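Local coordinates for protein Phenolphthiocerol/phthiocerol polyketide synthase subunit C (Mycobacterium tuberculosis H37Rv, PDB 8QZI) that helps build the phthiocerol and phenolphthiocerol chains of mycobacterial lipids as a modular polyketide synthase subunit, its carrier domain probably holding the growing acyl chain on a phosphopantetheine arm, at residues His74-Leu78 against Glu79-Leu83. Numbering follows the deposited sequence.
Sequences HHRPL and ETLGL
Pro77 O accepts two hydrogen bonds from Thr80: the backbone bond closes a type I beta turn from Pro77 to Thr80, in the loop that leads into helix 85-98 of this carrier-protein domain, and the Thr80 hydroxyl adds a second bond to the same oxygen. Thr80 N lies 3.1 Å from Pro77 O. Thr80 OG1 lies 2.5 Å from the same Pro77 O, almost in line with the C=O bond (171°). A chi1 of 80°, placing the hydroxyl between backbone N and carbonyl carbon, brings OG1 there, while CG2 turns to Pro77 CB.

Leu78 O accepts two weak bonds, from Leu81 N at 3.2 Å and from Leu83 N at 3.4 Å. Toward helix 52-66, Leu78 and Leu83 lie side by side, pointing the same way, with Leu78 CD1 3.9 Å from Leu83 CD2; Leu78 also rests on Ile62, and Leu81 and Leu83 on Leu66, joining the loop to that helix. The exposed Glu79, its side chain about 5 Å from bound coenzyme A at the nearest atoms, forms a salt bridge with a basic side chain of the chain of another protein, which places the turn at that interface. Leu81 CD1 lies over one face of the Arg76 guanidinium, offset toward its rim, 3.2 Å from Arg76 CZ.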
ATOM      1  N   HIS F  74      14.202 -16.748   9.761  1.00130.11           N
ATOM      2  CA  HIS F  74      12.796 -17.041  10.024  1.00124.91           C
ATOM      3  C   HIS F  74      12.192 -16.165  11.118  1.00116.99           C
ATOM      4  O   HIS F  74      10.999 -16.304  11.416  1.00105.65           O
ATOM      5  CB  HIS F  74      12.638 -18.529  10.391  1.00125.24           C
ATOM      6  CG  HIS F  74      13.046 -19.472   9.294  1.00126.30           C
ATOM      7  ND1 HIS F  74      12.143 -20.273   8.624  1.00125.78           N
ATOM      8  CD2 HIS F  74      14.257 -19.738   8.748  1.00129.14           C
ATOM      9  CE1 HIS F  74      12.780 -20.987   7.712  1.00126.92           C
ATOM     10  NE2 HIS F  74      14.063 -20.680   7.765  1.00128.37           N
ATOM     11  N   HIS F  75      12.989 -15.265  11.714  1.00125.25           N
ATOM     12  CA  HIS F  75      12.563 -14.340  12.760  1.00131.91           C
ATOM     13  C   HIS F  75      12.717 -12.885  12.320  1.00135.44           C
ATOM     14  O   HIS F  75      12.891 -11.995  13.156  1.00141.76           O
ATOM     15  CB  HIS F  75      13.349 -14.575  14.052  1.00137.53           C
ATOM     16  CG  HIS F  75      13.059 -15.886  14.718  1.00143.46           C
ATOM     17  ND1 HIS F  75      12.039 -16.721  14.315  1.00143.98           N
ATOM     18  CD2 HIS F  75      13.657 -16.502  15.767  1.00146.98           C
ATOM     19  CE1 HIS F  75      12.022 -17.796  15.084  1.00145.32           C
ATOM     20  NE2 HIS F  75      12.993 -17.688  15.973  1.00146.79           N
ATOM     21  N   ARG F  76      12.658 -12.627  11.013  1.00140.25           N
ATOM     22  CA  ARG F  76      12.888 -11.297  10.449  1.00140.58           C
ATOM     23  C   ARG F  76      11.604 -10.754   9.833  1.00147.42           C
ATOM     24  O   ARG F  76      11.057 -11.380   8.906  1.00148.27           O
ATOM     25  CB  ARG F  76      14.003 -11.347   9.397  1.00133.05           C
ATOM     26  CG  ARG F  76      14.265 -10.031   8.669  1.00129.59           C
ATOM     27  CD  ARG F  76      15.644  -9.459   9.004  1.00129.44           C
ATOM     28  NE  ARG F  76      16.199  -8.684   7.894  1.00129.98           N
ATOM     29  CZ  ARG F  76      17.044  -9.173   6.988  1.00128.18           C
ATOM     30  NH1 ARG F  76      17.440 -10.435   7.061  1.00132.21           N
ATOM     31  NH2 ARG F  76      17.491  -8.402   6.008  1.00125.52           N
ATOM     32  N   PRO F  77      11.083  -9.613  10.290  1.00149.96           N
ATOM     33  CA  PRO F  77       9.895  -9.038   9.641  1.00146.51           C
ATOM     34  C   PRO F  77      10.197  -8.659   8.198  1.00140.18           C
ATOM     35  O   PRO F  77      11.155  -7.936   7.913  1.00143.11           O
ATOM     36  CB  PRO F  77       9.579  -7.808  10.503  1.00153.09           C
ATOM     37  CG  PRO F  77      10.236  -8.088  11.829  1.00155.02           C
ATOM     38  CD  PRO F  77      11.481  -8.854  11.490  1.00152.87           C
ATOM     39  N   LEU F  78       9.372  -9.159   7.282  1.00131.07           N
ATOM     40  CA  LEU F  78       9.644  -8.979   5.863  1.00132.31           C
ATOM     41  C   LEU F  78       9.156  -7.638   5.323  1.00131.43           C
ATOM     42  O   LEU F  78       9.324  -7.372   4.127  1.00128.35           O
ATOM     43  CB  LEU F  78       9.042 -10.140   5.065  1.00129.56           C
ATOM     44  CG  LEU F  78       9.827 -11.447   5.242  1.00124.64           C
ATOM     45  CD1 LEU F  78       9.832 -12.282   3.970  1.00121.81           C
ATOM     46  CD2 LEU F  78      11.247 -11.139   5.686  1.00124.58           C
ATOM     47  N   GLU F  79       8.550  -6.798   6.169  1.00136.86           N
ATOM     48  CA  GLU F  79       8.446  -5.378   5.855  1.00136.16           C
ATOM     49  C   GLU F  79       9.826  -4.749   5.703  1.00135.21           C
ATOM     50  O   GLU F  79      10.000  -3.802   4.924  1.00146.29           O
ATOM     51  CB  GLU F  79       7.659  -4.663   6.952  1.00143.16           C
ATOM     52  CG  GLU F  79       7.916  -3.168   7.019  1.00152.63           C
ATOM     53  CD  GLU F  79       7.412  -2.542   8.305  1.00155.52           C
ATOM     54  OE1 GLU F  79       7.531  -3.185   9.371  1.00152.64           O
ATOM     55  OE2 GLU F  79       6.891  -1.409   8.246  1.00156.82           O
ATOM     56  N   THR F  80      10.814  -5.263   6.441  1.00126.81           N
ATOM     57  CA  THR F  80      12.204  -4.828   6.369  1.00125.20           C
ATOM     58  C   THR F  80      12.978  -5.473   5.220  1.00122.24           C
ATOM     59  O   THR F  80      14.105  -5.050   4.939  1.00122.04           O
ATOM     60  CB  THR F  80      12.907  -5.143   7.693  1.00114.81           C
ATOM     61  OG1 THR F  80      13.268  -6.525   7.713  1.00110.24           O
ATOM     62  CG2 THR F  80      11.975  -4.868   8.874  1.00112.26           C
ATOM     63  N   LEU F  81      12.408  -6.488   4.567  1.00122.96           N
ATOM     64  CA  LEU F  81      12.996  -7.144   3.405  1.00118.63           C
ATOM     65  C   LEU F  81      12.521  -6.550   2.087  1.00114.61           C
ATOM     66  O   LEU F  81      12.731  -7.162   1.032  1.00113.73           O
ATOM     67  CB  LEU F  81      12.684  -8.638   3.426  1.00115.47           C
ATOM     68  CG  LEU F  81      13.917  -9.508   3.630  1.00122.50           C
ATOM     69  CD1 LEU F  81      14.554  -9.159   4.958  1.00124.64           C
ATOM     70  CD2 LEU F  81      13.564 -10.986   3.558  1.00120.41           C
ATOM     71  N   GLY F  82      11.857  -5.398   2.125  1.00113.30           N
ATOM     72  CA  GLY F  82      11.430  -4.736   0.909  1.00112.32           C
ATOM     73  C   GLY F  82      10.255  -5.382   0.225  1.00107.99           C
ATOM     74  O   GLY F  82      10.092  -5.215  -0.986  1.00114.47           O
ATOM     75  N   LEU F  83       9.426  -6.114   0.969  1.00104.72           N
ATOM     76  CA  LEU F  83       8.206  -6.722   0.429  1.00109.14           C
ATOM     77  C   LEU F  83       7.038  -5.746   0.545  1.00105.84           C
ATOM     78  O   LEU F  83       6.365  -5.685   1.577  1.00106.07           O
ATOM     79  CB  LEU F  83       7.879  -8.026   1.150  1.00104.13           C
ATOM     80  CG  LEU F  83       8.564  -9.266   0.592  1.00103.30           C
ATOM     81  CD1 LEU F  83      10.056  -9.211   0.942  1.00107.27           C
ATOM     82  CD2 LEU F  83       7.874 -10.547   1.092  1.00 95.49           C
TER